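Local coordinates for START domain-containing protein 10 (Homo sapiens, PDB 6SER), which transfers phospholipids such as phosphatidylcholine and phosphatidylethanolamine between membranes, preferring species with a palmitoyl or stearoyl chain on sn-1 and an unsaturated chain on sn-2, at residues N98-F103 against S118-K123; N111-Y116 against R134-M139; K126-I131 against V162-I167; S149-K154 against S253-D258. All coordinates share one frame; numbering follows the deposited sequence.

Interaction 1: N98-F103 against S118-K123; sequences NVIETF and SWRCPK
The Arg120 guanidinium carries two atoms of the segment 98-103 over the same face. Ile100 CD1 sits against its NE and NH2, at 3.3 Å from NE. Asn98 O lies 3.6 Å above the plane, toward the rim. Val99 O approaches NH2 obliquely. A bend at chi3 (78°) brings NE to the methyl. The Trp119 indole takes another course: CB meets Asn98 O at 3.4 Å, but the ring leads away and packs on Arg128. These residues sit where the hairpin of strands 99-109 and 112-119 opens, in the curved mixed sheet of the START domain. Val99 and Trp119 form a non-hydrogen-bonded pair with CA atoms 4.2 Å apart. Backbone bonds flank it. Ile100 N donates to Ser118 O at 2.7 Å, and Arg120 N donates to Asn98 O. Ser118 N then reaches Glu101 O at 2.8 Å. Ser118 CB packs on Ile100 CB at 3.7 Å. Its OG shares a water with Glu101 OE1, and the water donates to OE1 over 3.0 Å. Asp96 OD1 accepts from Asn98 N, just before the pairing begins.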
loop_
_atom_site.group_PDB
_atom_site.type_symbol
_atom_site.label_atom_id
_atom_site.label_comp_id
_atom_site.label_asym_id
_atom_site.label_seq_id
_atom_site.Cartn_x
_atom_site.Cartn_y
_atom_site.Cartn_z
ATOM N N ASN A 98 -7.019 -8.430 -9.234
ATOM C CA ASN A 98 -6.147 -9.480 -8.724
ATOM C C ASN A 98 -6.506 -9.979 -7.324
ATOM O O ASN A 98 -6.164 -11.118 -6.989
ATOM C CB ASN A 98 -4.694 -8.993 -8.723
ATOM C CG ASN A 98 -4.105 -8.943 -10.114
ATOM O OD1 ASN A 98 -4.672 -9.495 -11.058
ATOM N ND2 ASN A 98 -2.968 -8.276 -10.250
ATOM N N VAL A 99 -7.191 -9.177 -6.507
ATOM C CA VAL A 99 -7.387 -9.523 -5.104
ATOM C C VAL A 99 -8.257 -10.771 -4.972
ATOM O O VAL A 99 -9.260 -10.941 -5.683
ATOM C CB VAL A 99 -7.997 -8.332 -4.339
ATOM C CG1 VAL A 99 -9.333 -7.915 -4.954
ATOM C CG2 VAL A 99 -8.169 -8.677 -2.852
ATOM N N ILE A 100 -7.866 -11.665 -4.064
ATOM C CA ILE A 100 -8.666 -12.841 -3.736
ATOM C C ILE A 100 -9.507 -12.495 -2.517
ATOM O O ILE A 100 -10.742 -12.520 -2.552
ATOM C CB ILE A 100 -7.798 -14.076 -3.430
ATOM C CG1 ILE A 100 -6.749 -14.322 -4.511
ATOM C CG2 ILE A 100 -8.681 -15.312 -3.246
ATOM C CD1 ILE A 100 -7.333 -14.692 -5.826
ATOM N N GLU A 101 -8.816 -12.156 -1.438
ATOM C CA GLU A 101 -9.388 -11.910 -0.128
ATOM C C GLU A 101 -8.664 -10.704 0.450
ATOM O O GLU A 101 -7.442 -10.597 0.304
ATOM C CB GLU A 101 -9.189 -13.140 0.767
ATOM C CG GLU A 101 -10.352 -13.498 1.635
ATOM C CD GLU A 101 -10.195 -14.878 2.249
ATOM O OE1 GLU A 101 -9.199 -15.573 1.925
ATOM O OE2 GLU A 101 -11.071 -15.265 3.055
ATOM N N THR A 102 -9.401 -9.785 1.075
ATOM C CA THR A 102 -8.746 -8.712 1.817
ATOM C C THR A 102 -9.679 -8.230 2.917
ATOM O O THR A 102 -10.871 -8.022 2.677
ATOM C CB THR A 102 -8.326 -7.544 0.901
ATOM O OG1 THR A 102 -7.640 -6.550 1.675
ATOM C CG2 THR A 102 -9.544 -6.888 0.214
ATOM N N PHE A 103 -9.135 -8.055 4.118
ATOM C CA PHE A 103 -9.928 -7.632 5.267
ATOM C C PHE A 103 -8.981 -7.220 6.376
ATOM O O PHE A 103 -7.846 -7.697 6.443
ATOM C CB PHE A 103 -10.849 -8.754 5.760
ATOM C CG PHE A 103 -10.138 -10.054 6.003
ATOM C CD1 PHE A 103 -9.534 -10.321 7.224
ATOM C CD2 PHE A 103 -10.065 -11.015 4.997
ATOM C CE1 PHE A 103 -8.867 -11.532 7.441
ATOM C CE2 PHE A 103 -9.415 -12.224 5.204
ATOM C CZ PHE A 103 -8.811 -12.484 6.430
ATOM N N SER A 118 -4.764 -11.023 -0.170
ATOM C CA SER A 118 -4.403 -12.113 -1.074
ATOM C C SER A 118 -4.597 -11.684 -2.518
ATOM O O SER A 118 -5.560 -10.983 -2.840
ATOM C CB SER A 118 -5.286 -13.348 -0.874
ATOM O OG SER A 118 -5.266 -13.817 0.443
ATOM N N TRP A 119 -3.731 -12.170 -3.408
ATOM C CA TRP A 119 -3.927 -11.874 -4.820
ATOM C C TRP A 119 -3.422 -13.022 -5.681
ATOM O O TRP A 119 -2.592 -13.828 -5.251
ATOM C CB TRP A 119 -3.271 -10.541 -5.213
ATOM C CG TRP A 119 -1.769 -10.484 -5.300
ATOM C CD1 TRP A 119 -1.030 -10.496 -6.444
ATOM C CD2 TRP A 119 -0.823 -10.344 -4.218
ATOM N NE1 TRP A 119 0.309 -10.396 -6.148
ATOM C CE2 TRP A 119 0.465 -10.295 -4.793
ATOM C CE3 TRP A 119 -0.941 -10.260 -2.827
ATOM C CZ2 TRP A 119 1.623 -10.163 -4.029
ATOM C CZ3 TRP A 119 0.216 -10.127 -2.070
ATOM C CH2 TRP A 119 1.480 -10.084 -2.672
ATOM N N ARG A 120 -3.950 -13.103 -6.896
ATOM C CA ARG A 120 -3.608 -14.220 -7.757
ATOM C C ARG A 120 -2.464 -13.843 -8.691
ATOM O O ARG A 120 -2.231 -12.671 -8.992
ATOM C CB ARG A 120 -4.831 -14.694 -8.546
ATOM C CG ARG A 120 -5.582 -13.595 -9.247
ATOM C CD ARG A 120 -6.816 -14.146 -9.951
ATOM N NE ARG A 120 -7.906 -14.394 -9.015
ATOM C CZ ARG A 120 -8.835 -13.498 -8.701
ATOM N NH1 ARG A 120 -8.811 -12.290 -9.255
ATOM N NH2 ARG A 120 -9.786 -13.810 -7.831
ATOM N N CYS A 121 -1.665 -14.834 -8.973
ATOM C CA CYS A 121 -0.533 -14.689 -9.893
ATOM C C CYS A 121 -0.728 -15.667 -11.040
ATOM O O CYS A 121 -1.377 -16.628 -10.867
ATOM C CB CYS A 121 0.759 -14.925 -9.141
ATOM S SG CYS A 121 1.010 -13.812 -7.756
ATOM N N PRO A 122 -0.186 -15.394 -12.230
ATOM C CA PRO A 122 -0.313 -16.288 -13.363
ATOM C C PRO A 122 0.188 -17.699 -13.049
ATOM O O PRO A 122 1.226 -17.826 -12.575
ATOM C CB PRO A 122 0.495 -15.611 -14.456
ATOM C CG PRO A 122 1.319 -14.581 -13.775
ATOM C CD PRO A 122 0.573 -14.226 -12.527
ATOM N N LYS A 123 -0.642 -18.654 -13.432
ATOM C CA LYS A 123 -0.676 -20.121 -13.212
ATOM C C LYS A 123 0.577 -20.961 -13.053
ATOM O O LYS A 123 0.348 -22.075 -12.648
ATOM C CB LYS A 123 -1.738 -20.884 -13.973
ATOM C CG LYS A 123 -3.129 -20.395 -13.640
ATOM C CD LYS A 123 -3.430 -20.526 -12.183
ATOM C CE LYS A 123 -3.594 -21.946 -11.698
ATOM N NZ LYS A 123 -4.051 -22.072 -10.295
HETATM O O HOH W 1 -6.597 -16.050 0.530
#

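Interaction 2: N111-Y116 against R134-M139; sequences NADVGY and RSWLPM
Asn111 and Trp136 make one tight part of this contact. The Asn111 backbone lies over one face of the indole, with its O 3.5 Å above the ring plane and over the centre. Asn111 CB adds a CH-pi contact to the five-membered ring, 3.9 Å from its centroid. The amide ND2 donates to Trp136 O at 2.8 Å in a nearly straight bond (165°). Asn111 O is held by two donors that come from opposite faces of its plane: Trp136 N, and Ser135 OG at 2.6 Å. This is the open end of the antiparallel pairing of strands 112-119 and 127-139, next to the turn after strand 99-109 in the START sheet. Ala112 and Ser135 form a non-hydrogen-bonded pair, CA to CA 4.2 Å. Asp113 and Arg134 follow as a hydrogen-bonded pair, and their CA atoms are wider apart, at 5.5 Å. This part is tight and polar. Asp113 OD2 makes a salt bridge to Arg134 NH1 at 2.9 Å, while OD1 lies over the guanidinium face. The two planes are 64° apart, so the groups do not meet flat. Asp113 also borders the edge of the Trp136 ring. Arg134 NH1 also bridges to Asp104 OD2. That carboxylate lies close to Asp113, and the shared guanidinium probably offsets their like charges. The loose side is the end of 134-139, where Leu137 CD1 only grazes Asn111 ND2, Pro138 is exposed and Met139 is poorly ordered. A bound triethylene glycol, probably from the crystallisation liquor, lies about 3 Å from the Arg134 side chain, nearest atoms.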
loop_
_atom_site.group_PDB
_atom_site.type_symbol
_atom_site.label_atom_id
_atom_site.label_comp_id
_atom_site.label_asym_id
_atom_site.label_seq_id
_atom_site.Cartn_x
_atom_site.Cartn_y
_atom_site.Cartn_z
ATOM N N ASN A 111 -5.378 5.162 14.588
ATOM C CA ASN A 111 -4.983 5.264 13.183
ATOM C C ASN A 111 -3.942 4.204 12.806
ATOM O O ASN A 111 -3.079 4.443 11.963
ATOM C CB ASN A 111 -4.460 6.668 12.856
ATOM C CG ASN A 111 -3.218 7.044 13.657
ATOM O OD1 ASN A 111 -3.106 6.732 14.839
ATOM N ND2 ASN A 111 -2.273 7.720 13.005
ATOM N N ALA A 112 -4.010 3.009 13.401
ATOM C CA ALA A 112 -3.125 1.918 12.984
ATOM C C ALA A 112 -3.831 0.588 13.182
ATOM O O ALA A 112 -4.405 0.353 14.245
ATOM C CB ALA A 112 -1.808 1.917 13.763
ATOM N N ASP A 113 -3.781 -0.281 12.172
ATOM C CA ASP A 113 -4.406 -1.587 12.300
ATOM C C ASP A 113 -3.557 -2.641 11.594
ATOM O O ASP A 113 -2.478 -2.362 11.062
ATOM C CB ASP A 113 -5.858 -1.554 11.793
ATOM C CG ASP A 113 -5.976 -1.241 10.320
ATOM O OD1 ASP A 113 -4.953 -1.240 9.610
ATOM O OD2 ASP A 113 -7.115 -0.992 9.867
ATOM N N VAL A 114 -4.056 -3.872 11.623
ATOM C CA VAL A 114 -3.414 -5.027 11.013
ATOM C C VAL A 114 -4.423 -5.671 10.075
ATOM O O VAL A 114 -5.586 -5.864 10.445
ATOM C CB VAL A 114 -2.926 -6.039 12.071
ATOM C CG1 VAL A 114 -2.113 -7.165 11.405
ATOM C CG2 VAL A 114 -2.106 -5.335 13.130
ATOM N N GLY A 115 -3.970 -6.029 8.868
ATOM C CA GLY A 115 -4.871 -6.530 7.851
ATOM C C GLY A 115 -4.227 -7.571 6.961
ATOM O O GLY A 115 -3.020 -7.850 7.033
ATOM N N TYR A 116 -5.074 -8.138 6.096
ATOM C CA TYR A 116 -4.759 -9.294 5.280
ATOM C C TYR A 116 -5.112 -8.989 3.838
ATOM O O TYR A 116 -6.128 -8.349 3.565
ATOM C CB TYR A 116 -5.547 -10.528 5.738
ATOM C CG TYR A 116 -5.271 -11.742 4.896
ATOM C CD1 TYR A 116 -4.162 -12.550 5.152
ATOM C CD2 TYR A 116 -6.104 -12.085 3.847
ATOM C CE1 TYR A 116 -3.890 -13.659 4.392
ATOM C CE2 TYR A 116 -5.845 -13.197 3.092
ATOM C CZ TYR A 116 -4.728 -13.977 3.361
ATOM O OH TYR A 116 -4.452 -15.085 2.599
ATOM N N ARG A 134 -0.716 -1.385 9.045
ATOM C CA ARG A 134 -1.029 -0.200 8.260
ATOM C C ARG A 134 -1.268 0.962 9.209
ATOM O O ARG A 134 -1.891 0.786 10.262
ATOM C CB ARG A 134 -2.281 -0.444 7.387
ATOM C CG ARG A 134 -2.607 0.659 6.394
ATOM C CD ARG A 134 -3.699 0.227 5.413
ATOM N NE ARG A 134 -5.049 0.276 5.985
ATOM C CZ ARG A 134 -5.693 -0.767 6.515
ATOM N NH1 ARG A 134 -6.926 -0.617 7.000
ATOM N NH2 ARG A 134 -5.113 -1.961 6.566
ATOM N N SER A 135 -0.777 2.149 8.845
ATOM C CA SER A 135 -1.073 3.346 9.620
ATOM C C SER A 135 -1.234 4.549 8.704
ATOM O O SER A 135 -0.585 4.641 7.659
ATOM C CB SER A 135 0.006 3.639 10.652
ATOM O OG SER A 135 -0.470 4.601 11.580
ATOM N N TRP A 136 -2.099 5.474 9.109
ATOM C CA TRP A 136 -2.507 6.578 8.256
ATOM C C TRP A 136 -2.508 7.885 9.030
ATOM O O TRP A 136 -2.733 7.908 10.242
ATOM C CB TRP A 136 -3.895 6.333 7.651
ATOM C CG TRP A 136 -4.946 5.903 8.628
ATOM C CD1 TRP A 136 -5.887 6.702 9.221
ATOM C CD2 TRP A 136 -5.197 4.569 9.103
ATOM N NE1 TRP A 136 -6.702 5.950 10.038
ATOM C CE2 TRP A 136 -6.297 4.642 9.991
ATOM C CE3 TRP A 136 -4.604 3.325 8.865
ATOM C CZ2 TRP A 136 -6.814 3.513 10.638
ATOM C CZ3 TRP A 136 -5.108 2.206 9.520
ATOM C CH2 TRP A 136 -6.201 2.307 10.391
ATOM N N LEU A 137 -2.259 8.981 8.309
ATOM C CA LEU A 137 -2.152 10.296 8.924
ATOM C C LEU A 137 -2.516 11.403 7.942
ATOM O O LEU A 137 -1.777 11.647 6.977
ATOM C CB LEU A 137 -0.731 10.525 9.453
ATOM C CG LEU A 137 -0.508 11.772 10.311
ATOM C CD1 LEU A 137 -1.386 11.715 11.560
ATOM C CD2 LEU A 137 0.961 11.902 10.693
ATOM N N PRO A 138 -3.580 12.167 8.166
ATOM C CA PRO A 138 -3.839 13.338 7.360
ATOM C C PRO A 138 -2.859 14.419 7.822
ATOM O O PRO A 138 -2.768 14.586 8.922
ATOM C CB PRO A 138 -5.230 13.746 7.788
ATOM C CG PRO A 138 -5.759 12.511 8.389
ATOM C CD PRO A 138 -4.606 11.854 9.079
ATOM N N MET A 139 -2.092 15.027 6.937
ATOM C CA MET A 139 -1.139 16.084 7.351
ATOM C C MET A 139 -1.613 17.351 6.668
ATOM O O MET A 139 -1.221 17.592 5.567
ATOM C CB MET A 139 0.318 15.855 6.939
ATOM C CG MET A 139 1.054 14.690 7.556
ATOM S SD MET A 139 1.227 14.675 9.379
ATOM C CE MET A 139 2.306 16.069 9.682
#

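Interaction 3: K126-I131 against V162-I167; sequences KNRDVI and VRAVSI
Val162, Arg163 and Asp129 bury much of the surface where strands 127-139 and 161-175 of the START sheet run parallel. Val162 uses both its backbone N and O: its N donates to Asn127 O at 2.9 Å, and its O accepts from Asp129 N. Its two methyls face different partners. CG2 presses on Lys126 CG at 3.3 Å, tighter than usual for carbons. CG1 lies near NH2 of Arg128, whose side chain runs beside that of Val162 in the same direction. Val162 CB sits over one face of that guanidinium. The polar ends of these neighbours bond further off, Lys126 NZ to Lys159 O and Arg128 NH2 to Pro191 O. On the other face of the sheet Arg163 forms a salt bridge with Asp129. NH1 donates to OD1 at 3.0 Å, almost straight (177°) and within the guanidinium plane, but it meets the carboxylate from above. Its second bond, to OD2, is weak. Tyr116 OH also bonds to OD2, so the carboxylate links three neighbouring strands. Asp129 CG stands between its backbone N and carbonyl carbon (chi1 68°), which sets CG 3.2 Å from Arg163 NH1. Ile131 CG1 packs over the Arg163 guanidinium, 3.7 Å above its plane. Val130 CG1 touches Ala164 CB at 3.8 Å. Past Ala164 the direct pairing ends, and a water joins the strands, hydrogen-bonded to Ile131 N at 3.1 Å and to Ala164 O at 2.7 Å.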
loop_
_atom_site.group_PDB
_atom_site.type_symbol
_atom_site.label_atom_id
_atom_site.label_comp_id
_atom_site.label_asym_id
_atom_site.label_seq_id
_atom_site.Cartn_x
_atom_site.Cartn_y
_atom_site.Cartn_z
ATOM N N LYS A 126 2.310 -19.388 -7.812
ATOM C CA LYS A 126 1.167 -19.543 -6.905
ATOM C C LYS A 126 0.614 -18.175 -6.481
ATOM O O LYS A 126 1.215 -17.193 -6.748
ATOM C CB LYS A 126 1.339 -20.711 -5.944
ATOM C CG LYS A 126 2.169 -20.557 -4.714
ATOM C CD LYS A 126 2.884 -21.842 -4.391
ATOM C CE LYS A 126 2.023 -22.982 -3.941
ATOM N NZ LYS A 126 2.603 -23.706 -2.811
ATOM N N ASN A 127 -0.557 -18.175 -5.882
ATOM C CA ASN A 127 -1.153 -16.934 -5.372
ATOM C C ASN A 127 -0.386 -16.499 -4.129
ATOM O O ASN A 127 0.215 -17.291 -3.514
ATOM C CB ASN A 127 -2.654 -17.084 -5.160
ATOM C CG ASN A 127 -3.415 -17.488 -6.392
ATOM O OD1 ASN A 127 -3.112 -17.077 -7.474
ATOM N ND2 ASN A 127 -4.432 -18.278 -6.219
ATOM N N ARG A 128 -0.444 -15.229 -3.815
ATOM C CA ARG A 128 0.340 -14.620 -2.733
ATOM C C ARG A 128 -0.553 -13.966 -1.695
ATOM O O ARG A 128 -1.592 -13.617 -2.004
ATOM C CB ARG A 128 1.266 -13.583 -3.333
ATOM C CG ARG A 128 2.661 -14.113 -3.560
ATOM C CD ARG A 128 3.042 -14.253 -4.986
ATOM N NE ARG A 128 4.386 -14.713 -4.947
ATOM C CZ ARG A 128 4.872 -15.660 -5.683
ATOM N NH1 ARG A 128 4.146 -16.230 -6.595
ATOM N NH2 ARG A 128 6.092 -16.011 -5.501
ATOM N N ASP A 129 -0.057 -13.817 -0.496
ATOM C CA ASP A 129 -0.755 -13.147 0.609
ATOM C C ASP A 129 0.235 -12.383 1.469
ATOM O O ASP A 129 1.331 -12.734 1.517
ATOM C CB ASP A 129 -1.688 -14.081 1.374
ATOM C CG ASP A 129 -1.074 -15.183 2.193
ATOM O OD1 ASP A 129 0.084 -15.424 2.085
ATOM O OD2 ASP A 129 -1.786 -15.771 2.874
ATOM N N VAL A 130 -0.257 -11.378 2.129
ATOM C CA VAL A 130 0.508 -10.524 3.047
ATOM C C VAL A 130 -0.303 -10.215 4.284
ATOM O O VAL A 130 -1.466 -10.120 4.221
ATOM C CB VAL A 130 0.949 -9.212 2.395
ATOM C CG1 VAL A 130 2.079 -9.412 1.447
ATOM C CG2 VAL A 130 -0.169 -8.469 1.730
ATOM N N ILE A 131 0.402 -10.123 5.383
ATOM C CA ILE A 131 -0.128 -9.595 6.630
ATOM C C ILE A 131 0.664 -8.332 6.907
ATOM O O ILE A 131 1.895 -8.392 7.008
ATOM C CB ILE A 131 0.043 -10.595 7.787
ATOM C CG1 ILE A 131 -0.560 -11.959 7.442
ATOM C CG2 ILE A 131 -0.528 -10.040 9.074
ATOM C CD1 ILE A 131 -2.021 -11.997 7.584
ATOM N N VAL A 162 1.947 -18.297 -1.378
ATOM C CA VAL A 162 3.288 -17.844 -0.994
ATOM C C VAL A 162 3.110 -16.637 -0.096
ATOM O O VAL A 162 2.425 -15.800 -0.466
ATOM C CB VAL A 162 4.108 -17.493 -2.236
ATOM C CG1 VAL A 162 5.409 -16.841 -1.878
ATOM C CG2 VAL A 162 4.342 -18.717 -3.070
ATOM N N ARG A 163 3.693 -16.640 1.073
ATOM C CA ARG A 163 3.620 -15.461 1.941
ATOM C C ARG A 163 4.658 -14.453 1.502
ATOM O O ARG A 163 5.754 -14.661 1.701
ATOM C CB ARG A 163 3.791 -15.792 3.412
ATOM C CG ARG A 163 3.617 -14.579 4.302
ATOM C CD ARG A 163 2.178 -14.210 4.219
ATOM N NE ARG A 163 1.812 -14.606 5.507
ATOM C CZ ARG A 163 0.910 -15.434 5.884
ATOM N NH1 ARG A 163 0.074 -16.006 5.069
ATOM N NH2 ARG A 163 0.808 -15.635 7.152
ATOM N N ALA A 164 4.227 -13.363 0.936
ATOM C CA ALA A 164 5.112 -12.280 0.521
ATOM C C ALA A 164 5.394 -11.370 1.702
ATOM O O ALA A 164 4.815 -11.499 2.723
ATOM C CB ALA A 164 4.488 -11.545 -0.599
ATOM N N VAL A 165 6.345 -10.512 1.496
ATOM C CA VAL A 165 6.781 -9.570 2.531
ATOM C C VAL A 165 6.776 -8.165 1.964
ATOM O O VAL A 165 7.437 -7.884 1.046
ATOM C CB VAL A 165 8.170 -9.892 3.079
ATOM C CG1 VAL A 165 8.600 -8.879 4.096
ATOM C CG2 VAL A 165 8.318 -11.287 3.585
ATOM N N SER A 166 5.996 -7.329 2.573
ATOM C CA SER A 166 5.985 -5.907 2.248
ATOM C C SER A 166 7.021 -5.224 3.136
ATOM O O SER A 166 6.771 -4.992 4.321
ATOM C CB SER A 166 4.582 -5.330 2.440
ATOM O OG SER A 166 4.633 -3.909 2.547
ATOM N N ILE A 167 8.169 -4.905 2.564
ATOM C CA ILE A 167 9.262 -4.245 3.324
ATOM C C ILE A 167 8.789 -2.848 3.699
ATOM O O ILE A 167 8.957 -2.488 4.791
ATOM C CB ILE A 167 10.627 -4.249 2.613
ATOM C CG1 ILE A 167 11.127 -5.657 2.363
ATOM C CG2 ILE A 167 11.648 -3.484 3.380
ATOM C CD1 ILE A 167 10.823 -6.163 1.043
HETATM O O HOH W 2 3.415 -10.495 4.859
#

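Interaction 4: S149-K154 against S253-D258; sequences SVKHPK and SVQHAD
A short, weakly bonded strand of the C-terminal tail, residues 253-254, pairs antiparallel with the end of strand 142-151, and its backbone pairing rests on Lys151 and Ser253. They form a hydrogen-bonded pair: Lys151 N donates to Ser253 O at 2.7 Å, and Ser253 N returns to Lys151 O at 2.9 Å. Their CB atoms lie 3.7 Å apart on the same face. Val150 CG2 also comes against Ser253 O. The Lys151 aliphatic chain runs on over the tail. CG lies beside the backbone N (chi1 -64°), at 3.6 Å from Gln255 OE1, and CD approaches Val254 O at 3.1 Å. The Lys151 and Gln255 side chains cross at about a right angle. Gln255 CB and CG pack against Ser149. Its amide is held by a nearly straight bond (169°) from NE2 to His256 O, in the plane of the amide. Beyond Ser253 one water carries the pairing on. It accepts from Gln255 N at 2.8 Å and donates to Ser149 O. A second water joins Val150 O to the Gln255 side chain at OE1. Ser149 OG is engaged by Ser166 N of strand 161-175. Ser253 is a known phosphorylation site and is unmodified here. The arrangement is that of a tail added as a short antiparallel strand to the START beta-sheet, well after the long helix 197-227.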
loop_
_atom_site.group_PDB
_atom_site.type_symbol
_atom_site.label_atom_id
_atom_site.label_comp_id
_atom_site.label_asym_id
_atom_site.label_seq_id
_atom_site.Cartn_x
_atom_site.Cartn_y
_atom_site.Cartn_z
ATOM N N SER A 149 5.057 -5.505 6.401
ATOM C CA SER A 149 4.577 -6.829 6.772
ATOM C C SER A 149 4.865 -7.124 8.236
ATOM O O SER A 149 5.803 -6.593 8.838
ATOM C CB SER A 149 5.210 -7.917 5.901
ATOM O OG SER A 149 4.522 -8.058 4.675
ATOM N N VAL A 150 4.046 -7.996 8.807
ATOM C CA VAL A 150 4.135 -8.343 10.215
ATOM C C VAL A 150 3.632 -9.774 10.360
ATOM O O VAL A 150 3.033 -10.336 9.441
ATOM C CB VAL A 150 3.324 -7.345 11.076
ATOM C CG1 VAL A 150 1.850 -7.743 11.127
ATOM C CG2 VAL A 150 3.909 -7.227 12.447
ATOM N N LYS A 151 3.884 -10.384 11.512
ATOM C CA LYS A 151 3.414 -11.738 11.774
ATOM C C LYS A 151 2.328 -11.706 12.835
ATOM O O LYS A 151 2.500 -11.087 13.891
ATOM C CB LYS A 151 4.564 -12.650 12.208
ATOM C CG LYS A 151 5.612 -12.846 11.125
ATOM C CD LYS A 151 6.796 -13.664 11.633
ATOM C CE LYS A 151 6.859 -15.030 11.002
ATOM N NZ LYS A 151 8.244 -15.583 11.085
ATOM N N HIS A 152 1.207 -12.354 12.536
ATOM C CA HIS A 152 0.097 -12.471 13.463
ATOM C C HIS A 152 -0.111 -13.946 13.778
ATOM O O HIS A 152 -0.345 -14.736 12.850
ATOM C CB HIS A 152 -1.169 -11.856 12.864
ATOM C CG HIS A 152 -2.326 -11.811 13.807
ATOM N ND1 HIS A 152 -2.883 -12.945 14.358
ATOM C CD2 HIS A 152 -3.041 -10.765 14.291
ATOM C CE1 HIS A 152 -3.888 -12.601 15.143
ATOM N NE2 HIS A 152 -4.004 -11.283 15.121
ATOM N N PRO A 153 -0.066 -14.350 15.055
ATOM C CA PRO A 153 -0.013 -15.789 15.376
ATOM C C PRO A 153 -1.164 -16.593 14.800
ATOM O O PRO A 153 -1.004 -17.791 14.559
ATOM C CB PRO A 153 -0.035 -15.807 16.912
ATOM C CG PRO A 153 0.340 -14.431 17.333
ATOM C CD PRO A 153 -0.158 -13.517 16.263
ATOM N N LYS A 154 -2.310 -15.983 14.548
ATOM C CA LYS A 154 -3.423 -16.715 13.965
ATOM C C LYS A 154 -3.414 -16.702 12.443
ATOM O O LYS A 154 -4.328 -17.251 11.823
ATOM C CB LYS A 154 -4.743 -16.141 14.484
ATOM C CG LYS A 154 -4.795 -16.039 16.002
ATOM C CD LYS A 154 -6.178 -15.616 16.484
ATOM C CE LYS A 154 -6.186 -14.163 17.031
ATOM N NZ LYS A 154 -5.164 -13.973 18.083
ATOM N N SER A 253 4.649 -10.255 15.677
ATOM C CA SER A 253 6.060 -10.568 15.505
ATOM C C SER A 253 6.580 -9.929 14.228
ATOM O O SER A 253 5.828 -9.678 13.282
ATOM C CB SER A 253 6.312 -12.086 15.455
ATOM O OG SER A 253 6.305 -12.633 16.752
ATOM N N VAL A 254 7.886 -9.674 14.222
ATOM C CA VAL A 254 8.562 -9.108 13.060
ATOM C C VAL A 254 8.528 -10.088 11.898
ATOM O O VAL A 254 8.729 -11.294 12.075
ATOM C CB VAL A 254 10.015 -8.759 13.424
ATOM C CG1 VAL A 254 10.884 -8.712 12.180
ATOM C CG2 VAL A 254 10.064 -7.449 14.156
ATOM N N GLN A 255 8.302 -9.568 10.694
ATOM C CA GLN A 255 8.441 -10.338 9.461
ATOM C C GLN A 255 9.715 -9.905 8.747
ATOM O O GLN A 255 9.771 -8.814 8.172
ATOM C CB GLN A 255 7.242 -10.151 8.539
ATOM C CG GLN A 255 7.476 -10.791 7.188
ATOM C CD GLN A 255 7.479 -12.303 7.283
ATOM O OE1 GLN A 255 6.459 -12.917 7.621
ATOM N NE2 GLN A 255 8.630 -12.914 7.008
ATOM N N HIS A 256 10.722 -10.772 8.756
ATOM C CA HIS A 256 11.974 -10.489 8.071
ATOM C C HIS A 256 11.842 -10.710 6.571
ATOM O O HIS A 256 11.168 -11.643 6.119
ATOM C CB HIS A 256 13.090 -11.374 8.619
ATOM C CG HIS A 256 13.431 -11.096 10.047
ATOM N ND1 HIS A 256 13.961 -9.893 10.463
ATOM C CD2 HIS A 256 13.330 -11.869 11.154
ATOM C CE1 HIS A 256 14.172 -9.939 11.767
ATOM N NE2 HIS A 256 13.794 -11.124 12.211
ATOM N N ALA A 257 12.498 -9.842 5.797
ATOM C CA ALA A 257 12.519 -10.015 4.347
ATOM C C ALA A 257 13.285 -11.270 3.964
ATOM O O ALA A 257 12.921 -11.967 3.009
ATOM C CB ALA A 257 13.140 -8.789 3.677
ATOM N N ASP A 258 14.350 -11.569 4.703
ATOM C CA ASP A 258 15.178 -12.746 4.488
ATOM C C ASP A 258 15.575 -13.287 5.851
ATOM O O ASP A 258 16.082 -12.539 6.692
ATOM C CB ASP A 258 16.414 -12.403 3.645
ATOM C CG ASP A 258 16.983 -11.032 3.971
ATOM O OD1 ASP A 258 18.033 -10.672 3.399
ATOM O OD2 ASP A 258 16.388 -10.319 4.809
HETATM O O HOH W 3 8.111 -6.770 10.817
HETATM O O HOH W 4 3.819 -11.732 7.070
#

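Overall arrangement
From the N terminus, interaction 1 closes first, when 118-123 returns to 98-103 across the hairpin of strands 99-109 and 112-119. Interaction 2 opens inside that loop, at 111-116, and closes at 134-139, so the two cross. Interaction 3 opens at 126-131, before interaction 2 has closed, and crosses it in turn. Interaction 4 starts at 149-154, within the loop of interaction 3, and closes 99 residues later at the C-terminal tail. None nests inside another. Tyr116 links the first three: its backbone meets Thr102 and Phe103, and its hydroxyl meets Asp129. Ile131 and Ser166 join interaction 3 to Val150 and Ser149 of interaction 4. Together they tie six strands into one sheet, counting the short 253-254.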